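Local structure of capsid protein VP1 (Human polyomavirus 12, 6Y5Z) at residues H106-T110 against F249-G254; P119-S123 against L207-P211; K156-D160 against S171-K175; P63-C67 against L240-V245. The protein probably forms, as pentamers, the T=7 icosahedral capsid of the virus, the shell that attaches to host cells. All blocks are in the same frame, centred on the assembly; numbering follows the deposited sequence. Where two conformers were deposited one is given.

Contact 1: residues H106-T110 against F249-G254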
loop_
_atom_site.group_PDB
_atom_site.type_symbol
_atom_site.label_atom_id
_atom_site.label_comp_id
_atom_site.label_asym_id
_atom_site.label_seq_id
_atom_site.Cartn_x
_atom_site.Cartn_y
_atom_site.Cartn_z
ATOM N N HIS D 106 -20.335 -12.151 -16.445
ATOM C CA HIS D 106 -21.500 -12.476 -17.309
ATOM C C HIS D 106 -22.346 -13.573 -16.655
ATOM O O HIS D 106 -23.408 -13.875 -17.198
ATOM C CB HIS D 106 -21.044 -12.856 -18.719
ATOM C CG HIS D 106 -20.254 -14.116 -18.745
ATOM N ND1 HIS D 106 -20.841 -15.345 -18.613
ATOM C CD2 HIS D 106 -18.924 -14.329 -18.855
ATOM C CE1 HIS D 106 -19.906 -16.267 -18.619
ATOM N NE2 HIS D 106 -18.721 -15.670 -18.757
ATOM N N ASP D 107 -21.878 -14.174 -15.568
ATOM C CA ASP D 107 -22.639 -15.247 -14.878
ATOM C C ASP D 107 -23.907 -14.651 -14.266
ATOM O O ASP D 107 -24.102 -13.414 -14.305
ATOM C CB ASP D 107 -21.814 -15.929 -13.794
ATOM C CG ASP D 107 -22.308 -17.317 -13.397
ATOM O OD1 ASP D 107 -23.325 -17.841 -14.001
ATOM O OD2 ASP D 107 -21.680 -17.879 -12.491
ATOM N N TYR D 108 -24.772 -15.526 -13.767
ATOM C CA TYR D 108 -26.066 -15.143 -13.162
ATOM C C TYR D 108 -25.771 -14.470 -11.819
ATOM O O TYR D 108 -25.645 -15.172 -10.798
ATOM C CB TYR D 108 -26.923 -16.399 -13.055
ATOM C CG TYR D 108 -28.284 -16.178 -12.463
ATOM C CD1 TYR D 108 -29.075 -15.107 -12.831
ATOM C CD2 TYR D 108 -28.780 -17.077 -11.541
ATOM C CE1 TYR D 108 -30.346 -14.938 -12.297
ATOM C CE2 TYR D 108 -30.046 -16.923 -11.006
ATOM C CZ TYR D 108 -30.825 -15.852 -11.377
ATOM O OH TYR D 108 -32.067 -15.718 -10.822
ATOM N N MET D 109 -25.629 -13.143 -11.862
ATOM C CA MET D 109 -25.059 -12.286 -10.795
ATOM C C MET D 109 -25.961 -11.063 -10.588
ATOM O O MET D 109 -26.765 -10.771 -11.517
ATOM C CB MET D 109 -23.649 -11.860 -11.229
ATOM C CG MET D 109 -22.704 -13.053 -11.313
ATOM S SD MET D 109 -21.191 -12.787 -12.279
ATOM C CE MET D 109 -20.176 -11.884 -11.112
ATOM N N THR D 110 -25.845 -10.399 -9.444
ATOM C CA THR D 110 -26.434 -9.064 -9.187
ATOM C C THR D 110 -25.946 -8.117 -10.282
ATOM O O THR D 110 -24.777 -8.203 -10.663
ATOM C CB THR D 110 -25.970 -8.493 -7.835
ATOM O OG1 THR D 110 -26.405 -9.396 -6.825
ATOM C CG2 THR D 110 -26.523 -7.117 -7.545
ATOM N N PHE D 249 -19.629 -14.164 -3.042
ATOM C CA PHE D 249 -20.340 -14.189 -4.339
ATOM C C PHE D 249 -21.815 -13.919 -4.084
ATOM O O PHE D 249 -22.351 -14.469 -3.112
ATOM C CB PHE D 249 -20.134 -15.563 -4.973
ATOM C CG PHE D 249 -20.795 -15.767 -6.311
ATOM C CD1 PHE D 249 -22.063 -16.325 -6.396
ATOM C CD2 PHE D 249 -20.141 -15.455 -7.496
ATOM C CE1 PHE D 249 -22.676 -16.505 -7.620
ATOM C CE2 PHE D 249 -20.745 -15.672 -8.720
ATOM C CZ PHE D 249 -22.023 -16.186 -8.782
ATOM N N THR D 250 -22.462 -13.111 -4.925
ATOM C CA THR D 250 -23.932 -12.946 -4.854
ATOM C C THR D 250 -24.552 -13.355 -6.190
ATOM O O THR D 250 -24.353 -12.669 -7.206
ATOM C CB THR D 250 -24.340 -11.517 -4.482
ATOM O OG1 THR D 250 -23.597 -11.088 -3.345
ATOM C CG2 THR D 250 -25.821 -11.411 -4.181
ATOM N N ALA D 251 -25.322 -14.433 -6.162
ATOM C CA ALA D 251 -26.057 -14.943 -7.337
ATOM C C ALA D 251 -27.222 -14.011 -7.661
ATOM O O ALA D 251 -27.793 -13.377 -6.734
ATOM C CB ALA D 251 -26.566 -16.340 -7.075
ATOM N N GLY D 252 -27.659 -14.024 -8.918
ATOM C CA GLY D 252 -28.756 -13.159 -9.376
ATOM C C GLY D 252 -30.126 -13.614 -8.887
ATOM O O GLY D 252 -31.095 -12.881 -9.141
ATOM N N SER D 253 -30.192 -14.735 -8.177
ATOM C CA SER D 253 -31.435 -15.319 -7.616
ATOM C C SER D 253 -31.878 -14.575 -6.349
ATOM O O SER D 253 -32.993 -14.867 -5.847
ATOM C CB SER D 253 -31.245 -16.783 -7.361
ATOM O OG SER D 253 -30.110 -17.001 -6.540
ATOM N N GLY D 254 -31.060 -13.665 -5.804
ATOM C CA GLY D 254 -31.427 -12.959 -4.565
ATOM C C GLY D 254 -30.318 -12.075 -4.051
ATOM O O GLY D 254 -29.509 -11.599 -4.870
HETATM O O HOH W 1 -23.331 -10.394 -7.936
#
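A single beta bridge, M109 with A251, joins the two backbones, with CA atoms 4.5 Å apart. Here a loop of the VP1 jelly roll, between strands 83-96 and 124-131, meets the end of strand 237-250 and the turn after it. One direct hydrogen bond joins them: G252 N donates to Y108 O at 3.0 Å. The same carbonyl, Y108 O, also receives a CA-H...O contact from A251 CA at 3.5 Å. Water 1 makes a second link. It accepts from T110 N at 2.9 Å and donates to T250 O at 2.6 Å. A type I turn from A251 to G254 then bends the chain away. G252 CA lies against one face of the Y108 ring, 3.9 Å from its centroid, a CH-pi contact. A CB on G252 would clash with Y108 CE1, so the close fit depends on glycine. M109 CG packs on F249 CZ at 4.1 Å, and F249 also meets F42 edge-to-face. H106 faces a second subunit, hydrogen-bonding D55 and E185 of that chain. D107 OD1 accepts a hydrogen bond from Y108 N at 2.7 Å.

Contact 2: residues P119-S123 against L207-P211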
loop_
_atom_site.group_PDB
_atom_site.type_symbol
_atom_site.label_atom_id
_atom_site.label_comp_id
_atom_site.label_asym_id
_atom_site.label_seq_id
_atom_site.Cartn_x
_atom_site.Cartn_y
_atom_site.Cartn_z
ATOM N N PRO D 119 -18.906 -8.649 -9.157
ATOM C CA PRO D 119 -17.992 -9.739 -8.854
ATOM C C PRO D 119 -17.792 -9.938 -7.351
ATOM O O PRO D 119 -18.245 -9.148 -6.527
ATOM C CB PRO D 119 -16.713 -9.299 -9.561
ATOM C CG PRO D 119 -16.760 -7.793 -9.439
ATOM C CD PRO D 119 -18.217 -7.431 -9.620
ATOM N N VAL D 120 -17.051 -10.999 -7.036
ATOM C CA VAL D 120 -16.758 -11.403 -5.645
ATOM C C VAL D 120 -16.050 -10.268 -4.916
ATOM O O VAL D 120 -14.989 -9.792 -5.383
ATOM C CB VAL D 120 -15.934 -12.693 -5.602
ATOM C CG1 VAL D 120 -15.421 -12.964 -4.204
ATOM C CG2 VAL D 120 -16.762 -13.876 -6.101
ATOM N N VAL D 121 -16.594 -9.887 -3.771
ATOM C CA VAL D 121 -15.981 -8.825 -2.924
ATOM C C VAL D 121 -16.239 -9.158 -1.456
ATOM O O VAL D 121 -17.138 -9.968 -1.123
ATOM C CB VAL D 121 -16.507 -7.422 -3.272
ATOM C CG1 VAL D 121 -16.056 -6.935 -4.642
ATOM C CG2 VAL D 121 -18.012 -7.355 -3.167
ATOM N N GLY D 122 -15.516 -8.482 -0.580
ATOM C CA GLY D 122 -15.685 -8.613 0.867
ATOM C C GLY D 122 -14.420 -9.060 1.544
ATOM O O GLY D 122 -13.316 -8.746 1.072
ATOM N N SER D 123 -14.564 -9.722 2.679
ATOM C CA SER D 123 -13.457 -10.063 3.583
ATOM C C SER D 123 -12.609 -11.183 2.966
ATOM O O SER D 123 -13.147 -12.109 2.349
ATOM C CB SER D 123 -13.962 -10.452 4.933
ATOM O OG SER D 123 -14.575 -9.352 5.608
ATOM N N LEU D 207 -17.274 -5.467 4.108
ATOM C CA LEU D 207 -18.407 -6.144 3.451
ATOM C C LEU D 207 -18.191 -6.196 1.934
ATOM O O LEU D 207 -18.527 -7.239 1.325
ATOM C CB LEU D 207 -19.672 -5.369 3.806
ATOM C CG LEU D 207 -20.977 -5.991 3.330
ATOM C CD1 LEU D 207 -21.209 -7.331 3.995
ATOM C CD2 LEU D 207 -22.139 -5.051 3.605
ATOM N N THR D 208 -17.663 -5.124 1.332
ATOM C CA THR D 208 -17.560 -5.034 -0.152
ATOM C C THR D 208 -16.131 -4.699 -0.598
ATOM O O THR D 208 -15.956 -4.242 -1.749
ATOM C CB THR D 208 -18.563 -4.029 -0.725
ATOM O OG1 THR D 208 -18.284 -2.743 -0.183
ATOM C CG2 THR D 208 -19.996 -4.434 -0.452
ATOM N N THR D 209 -15.147 -5.051 0.203
ATOM C CA THR D 209 -13.743 -4.726 -0.121
ATOM C C THR D 209 -13.324 -5.461 -1.391
ATOM O O THR D 209 -13.601 -6.640 -1.540
ATOM C CB THR D 209 -12.830 -5.088 1.040
ATOM O OG1 THR D 209 -13.504 -4.615 2.209
ATOM C CG2 THR D 209 -11.455 -4.482 0.875
ATOM N N PRO D 210 -12.603 -4.807 -2.324
ATOM C CA PRO D 210 -12.087 -5.523 -3.491
ATOM C C PRO D 210 -11.025 -6.543 -3.106
ATOM O O PRO D 210 -10.123 -6.246 -2.329
ATOM C CB PRO D 210 -11.458 -4.457 -4.387
ATOM C CG PRO D 210 -11.360 -3.221 -3.533
ATOM C CD PRO D 210 -12.312 -3.371 -2.364
ATOM N N PRO D 211 -11.109 -7.777 -3.640
ATOM C CA PRO D 211 -10.064 -8.767 -3.408
ATOM C C PRO D 211 -8.804 -8.414 -4.203
ATOM O O PRO D 211 -8.915 -7.804 -5.259
ATOM C CB PRO D 211 -10.650 -10.077 -3.936
ATOM C CG PRO D 211 -11.681 -9.645 -4.957
ATOM C CD PRO D 211 -12.211 -8.308 -4.465
HETATM O O HOH W 2 -20.005 -8.637 -0.395
#
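This is a loop-to-loop contact at one end of the VP1 jelly roll. The segment 119-123 leads into strand 124-131; the segment 207-211 links strands 197-204 and 212-216. The first residue of the latter, L207, turns its side chain away and offers its carbonyl. L207 O lies 3.2 Å from G122 CA and accepts from water 2 at 2.7 Å. The same water donates to V121 O at 3.2 Å, so it bridges two carbonyls that cannot bond each other. A CB on G122 would clash with L207 O, and the backbone angles of G122 also call for glycine. T208 follows, its CA 4.2 Å from G122 CA. Its carbonyl T208 O lies 3.6 Å from V121 CB. T209 gives the direct backbone link: G122 N donates to T209 O at 2.8 Å, nearly in line. The T209 hydroxyl hydrogen-bonds G205 O. P210 mostly points away and packs on G205 of a second subunit. P211 closes the segment against V121 and V120, and packs on Y203 of that second subunit. Its ring atom P211 CD is 4.1 Å from V121 CG1 and 3.3 Å from V120 O.

Contact 3: residues K156-D160 against S171-K175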
loop_
_atom_site.group_PDB
_atom_site.type_symbol
_atom_site.label_atom_id
_atom_site.label_comp_id
_atom_site.label_asym_id
_atom_site.label_seq_id
_atom_site.Cartn_x
_atom_site.Cartn_y
_atom_site.Cartn_z
ATOM N N LYS D 156 -15.155 -26.391 21.717
ATOM C CA LYS D 156 -15.986 -27.250 22.614
ATOM C C LYS D 156 -15.475 -28.699 22.563
ATOM O O LYS D 156 -15.647 -29.431 23.574
ATOM C CB LYS D 156 -17.457 -27.180 22.214
ATOM C CG LYS D 156 -18.391 -27.920 23.156
ATOM C CD LYS D 156 -19.808 -27.937 22.673
ATOM C CE LYS D 156 -20.708 -28.724 23.605
ATOM N NZ LYS D 156 -22.122 -28.639 23.168
ATOM N N SER D 157 -14.881 -29.131 21.445
ATOM C CA SER D 157 -14.334 -30.502 21.263
ATOM C C SER D 157 -13.194 -30.761 22.260
ATOM O O SER D 157 -12.935 -31.955 22.521
ATOM C CB SER D 157 -13.862 -30.733 19.852
ATOM O OG SER D 157 -14.911 -30.487 18.925
ATOM N N VAL D 158 -12.502 -29.721 22.751
ATOM C CA VAL D 158 -11.239 -29.862 23.533
ATOM C C VAL D 158 -11.322 -29.212 24.915
ATOM O O VAL D 158 -10.464 -29.521 25.744
ATOM C CB VAL D 158 -10.025 -29.325 22.760
ATOM C CG1 VAL D 158 -9.876 -30.030 21.424
ATOM C CG2 VAL D 158 -10.047 -27.806 22.595
ATOM N N THR D 159 -12.291 -28.347 25.181
ATOM C CA THR D 159 -12.367 -27.619 26.464
ATOM C C THR D 159 -13.781 -27.091 26.694
ATOM O O THR D 159 -14.609 -27.168 25.802
ATOM C CB THR D 159 -11.299 -26.519 26.518
ATOM O OG1 THR D 159 -11.121 -26.110 27.877
ATOM C CG2 THR D 159 -11.654 -25.313 25.670
ATOM N N ASP D 160 -14.021 -26.641 27.916
ATOM C CA ASP D 160 -15.260 -25.961 28.342
ATOM C C ASP D 160 -15.283 -24.581 27.679
ATOM O O ASP D 160 -14.348 -23.791 27.907
ATOM C CB ASP D 160 -15.283 -25.800 29.862
ATOM C CG ASP D 160 -15.345 -27.112 30.624
ATOM O OD1 ASP D 160 -16.147 -27.984 30.230
ATOM O OD2 ASP D 160 -14.598 -27.243 31.621
ATOM N N SER D 171 -6.516 -23.149 27.308
ATOM C CA SER D 171 -6.958 -24.563 27.297
ATOM C C SER D 171 -7.475 -24.981 25.902
ATOM O O SER D 171 -7.622 -26.196 25.669
ATOM C CB SER D 171 -7.975 -24.795 28.390
ATOM O OG SER D 171 -9.228 -24.256 28.023
ATOM N N ALA D 172 -7.764 -24.031 24.993
ATOM C CA ALA D 172 -8.374 -24.321 23.675
ATOM C C ALA D 172 -7.285 -24.636 22.649
ATOM O O ALA D 172 -6.998 -23.797 21.779
ATOM C CB ALA D 172 -9.257 -23.190 23.244
ATOM N N LYS D 173 -6.643 -25.790 22.796
ATOM C CA LYS D 173 -5.533 -26.225 21.925
ATOM C C LYS D 173 -5.993 -27.403 21.093
ATOM O O LYS D 173 -6.629 -28.322 21.631
ATOM C CB LYS D 173 -4.301 -26.640 22.722
ATOM C CG LYS D 173 -3.759 -25.601 23.678
ATOM C CD LYS D 173 -3.244 -24.365 22.964
ATOM C CE LYS D 173 -2.395 -23.503 23.864
ATOM N NZ LYS D 173 -1.928 -22.263 23.208
ATOM N N ALA D 174 -5.609 -27.426 19.828
ATOM C CA ALA D 174 -5.874 -28.568 18.939
ATOM C C ALA D 174 -4.814 -28.617 17.839
ATOM O O ALA D 174 -3.959 -27.723 17.761
ATOM C CB ALA D 174 -7.267 -28.487 18.372
ATOM N N LYS D 175 -4.802 -29.707 17.096
ATOM C CA LYS D 175 -3.934 -29.890 15.912
ATOM C C LYS D 175 -4.794 -29.984 14.662
ATOM O O LYS D 175 -5.856 -30.612 14.709
ATOM C CB LYS D 175 -3.079 -31.141 16.117
ATOM C CG LYS D 175 -2.072 -30.990 17.246
ATOM C CD LYS D 175 -1.304 -32.222 17.607
ATOM C CE LYS D 175 -0.435 -31.955 18.817
ATOM N NZ LYS D 175 0.706 -32.893 18.912
HETATM O O HOH W 3 -12.034 -23.233 29.445
#
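A surface loop here packs against the start of strand 173-175. The strand is outermost within this chain in a small three-stranded antiparallel sheet; the loop precedes it in sequence. V158 and T159 both point toward the segment 171-175. V158 makes the apolar part: V158 CG2 lies 3.6 Å from K173 O and 4.0 Å from A172 CA, while V158 CG1 lies 4.3 Å from A174 CB. T159 CG2 adds a contact of 4.0 Å to A172 CB. The two hydroxyls T159 OG1 and S171 OG are hydrogen-bonded at 2.7 Å. S171 OG also hydrogen-bonds D169. Water 3 lies 2.8 Å from D160 O and, more weakly, 3.3 Å from S171 OG. A172 is the centre of an inverse gamma turn, with a weak hydrogen bond from K173 N to S171 O at 3.1 Å. K173 leads its amine away to D190 and Q138. The arrangement is a loop folded back on the entry to its own strand, in a small antiparallel sheet beside the main jelly roll.

Contact 4: residues P63-C67 against L240-V245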
loop_
_atom_site.group_PDB
_atom_site.type_symbol
_atom_site.label_atom_id
_atom_site.label_comp_id
_atom_site.label_asym_id
_atom_site.label_seq_id
_atom_site.Cartn_x
_atom_site.Cartn_y
_atom_site.Cartn_z
ATOM N N PRO D 63 -16.419 -21.429 6.057
ATOM C CA PRO D 63 -15.159 -21.941 5.526
ATOM C C PRO D 63 -14.287 -22.641 6.566
ATOM O O PRO D 63 -14.359 -22.334 7.754
ATOM C CB PRO D 63 -14.454 -20.677 4.999
ATOM C CG PRO D 63 -15.014 -19.573 5.882
ATOM C CD PRO D 63 -16.466 -19.965 6.088
ATOM N N TYR D 64 -13.487 -23.573 6.068
ATOM C CA TYR D 64 -12.634 -24.472 6.872
ATOM C C TYR D 64 -11.189 -24.353 6.414
ATOM O O TYR D 64 -10.934 -23.985 5.264
ATOM C CB TYR D 64 -13.079 -25.932 6.721
ATOM C CG TYR D 64 -14.485 -26.166 7.189
ATOM C CD1 TYR D 64 -14.737 -26.457 8.521
ATOM C CD2 TYR D 64 -15.563 -26.007 6.342
ATOM C CE1 TYR D 64 -16.026 -26.617 8.979
ATOM C CE2 TYR D 64 -16.859 -26.163 6.792
ATOM C CZ TYR D 64 -17.092 -26.440 8.127
ATOM O OH TYR D 64 -18.354 -26.543 8.632
ATOM N N TYR D 65 -10.271 -24.789 7.264
ATOM C CA TYR D 65 -8.870 -25.035 6.860
ATOM C C TYR D 65 -8.823 -26.256 5.942
ATOM O O TYR D 65 -9.518 -27.250 6.198
ATOM C CB TYR D 65 -7.963 -25.219 8.075
ATOM C CG TYR D 65 -7.712 -23.944 8.841
ATOM C CD1 TYR D 65 -6.848 -22.977 8.347
ATOM C CD2 TYR D 65 -8.361 -23.665 10.027
ATOM C CE1 TYR D 65 -6.651 -21.779 9.003
ATOM C CE2 TYR D 65 -8.156 -22.478 10.708
ATOM C CZ TYR D 65 -7.292 -21.526 10.204
ATOM O OH TYR D 65 -7.075 -20.365 10.883
ATOM N N SER D 66 -8.014 -26.169 4.890
ATOM C CA SER D 66 -7.543 -27.312 4.076
ATOM C C SER D 66 -6.258 -27.866 4.693
ATOM O O SER D 66 -5.431 -27.085 5.220
ATOM C CB SER D 66 -7.324 -26.866 2.662
ATOM O OG SER D 66 -8.543 -26.431 2.083
ATOM N N CYS D 67 -6.032 -29.171 4.594
ATOM C CA CYS D 67 -4.743 -29.771 5.023
ATOM C C CYS D 67 -4.513 -31.110 4.346
ATOM O O CYS D 67 -5.480 -31.757 3.932
ATOM C CB CYS D 67 -4.602 -29.899 6.526
ATOM S SG CYS D 67 -5.864 -30.956 7.287
ATOM N N LEU D 240 1.021 -29.850 4.956
ATOM C CA LEU D 240 0.629 -28.618 4.247
ATOM C C LEU D 240 -0.744 -28.224 4.749
ATOM O O LEU D 240 -1.614 -29.100 4.907
ATOM C CB LEU D 240 0.563 -28.855 2.748
ATOM C CG LEU D 240 1.797 -29.505 2.128
ATOM C CD1 LEU D 240 1.561 -29.780 0.649
ATOM C CD2 LEU D 240 3.010 -28.622 2.329
ATOM N N SER D 241 -0.946 -26.935 4.957
ATOM C CA SER D 241 -2.202 -26.360 5.498
ATOM C C SER D 241 -2.491 -25.058 4.753
ATOM O O SER D 241 -1.518 -24.395 4.432
ATOM C CB SER D 241 -2.061 -26.079 6.965
ATOM O OG SER D 241 -1.675 -27.234 7.695
ATOM N N CYS D 242 -3.751 -24.705 4.548
ATOM C CA CYS D 242 -4.053 -23.373 3.970
ATOM C C CYS D 242 -5.526 -23.039 4.140
ATOM O O CYS D 242 -6.335 -23.914 4.475
ATOM C CB CYS D 242 -3.642 -23.301 2.510
ATOM S SG CYS D 242 -4.412 -24.544 1.442
ATOM N N CYS D 243 -5.844 -21.775 3.893
ATOM C CA CYS D 243 -7.209 -21.304 3.613
ATOM C C CYS D 243 -7.061 -20.056 2.749
ATOM O O CYS D 243 -6.159 -19.242 3.020
ATOM C CB CYS D 243 -7.950 -21.008 4.907
ATOM S SG CYS D 243 -9.686 -20.615 4.609
ATOM N N ASP D 244 -7.906 -19.926 1.747
ATOM C CA ASP D 244 -7.848 -18.794 0.799
ATOM C C ASP D 244 -9.261 -18.368 0.435
ATOM O O ASP D 244 -9.755 -18.705 -0.653
ATOM C CB ASP D 244 -7.006 -19.181 -0.413
ATOM C CG ASP D 244 -5.556 -19.375 -0.022
ATOM O OD1 ASP D 244 -4.894 -18.350 0.261
ATOM O OD2 ASP D 244 -5.089 -20.564 0.055
ATOM N N VAL D 245 -9.868 -17.605 1.342
ATOM C CA VAL D 245 -11.201 -16.974 1.152
ATOM C C VAL D 245 -10.998 -15.690 0.352
ATOM O O VAL D 245 -10.244 -14.819 0.818
ATOM C CB VAL D 245 -11.877 -16.645 2.493
ATOM C CG1 VAL D 245 -13.169 -15.864 2.272
ATOM C CG2 VAL D 245 -12.132 -17.912 3.297
#
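Two antiparallel strands of the VP1 jelly roll pair here, 66-71 with 237-250. S66 and C242 form a hydrogen-bonded pair: S66 N donates to C242 O at 2.8 Å, and C242 N donates to S66 O at 3.0 Å. The next pair, C67 with S241, is non-hydrogen-bonded, with CA atoms 4.3 Å apart. CA-H...O contacts join C67 CA to L240 O at 3.2 Å and S241 CA to S66 O at 3.3 Å. C67 N is taken by D179. Other backbone hydrogen bonds join Y64 to R29, Y65 to G180 and Y182, and L240 to A68. Several polar side chains find partners outside: S66 OG bonds N27 O, Y64 OH bonds K59 O, and Y65 OH bonds W187 O and Y125 OH. D244 OD1 forms a salt bridge with R264 and a hydrogen bond with H126. Toward P63 the chains diverge without a further backbone hydrogen bond. Y64 O lies 3.7 Å from C243 SG, and P63 CB 4.0 Å from V245 CG2. Strands 124-131 and 257-276 both pair with strand 237-250. Y65, S241 and C243 touch the former; P63, C242 and V245 touch the latter. L240 touches both and strand 9-26.

In the fold
Contact 4 lies near the centre of the chain, about 3 Å from it; the others are 19 to 27 Å out. Contacts 1 and 4 both use strand 237-250, but their centres are 25 Å apart. Contact 2 lies between them, touching contact 1 through M109 with P119 and F249 with V120, and contact 4 through S123 with V245. Contact 3 stands apart in the small sheet, 19 Å from contact 4 and 39 Å from contact 1, between centres. Along the chain, contact 3 nests inside contact 2, which nests inside both 1 and 4; those two cross. Strand 237-250 thus runs from the core to loops that meet a second subunit in the pentamer.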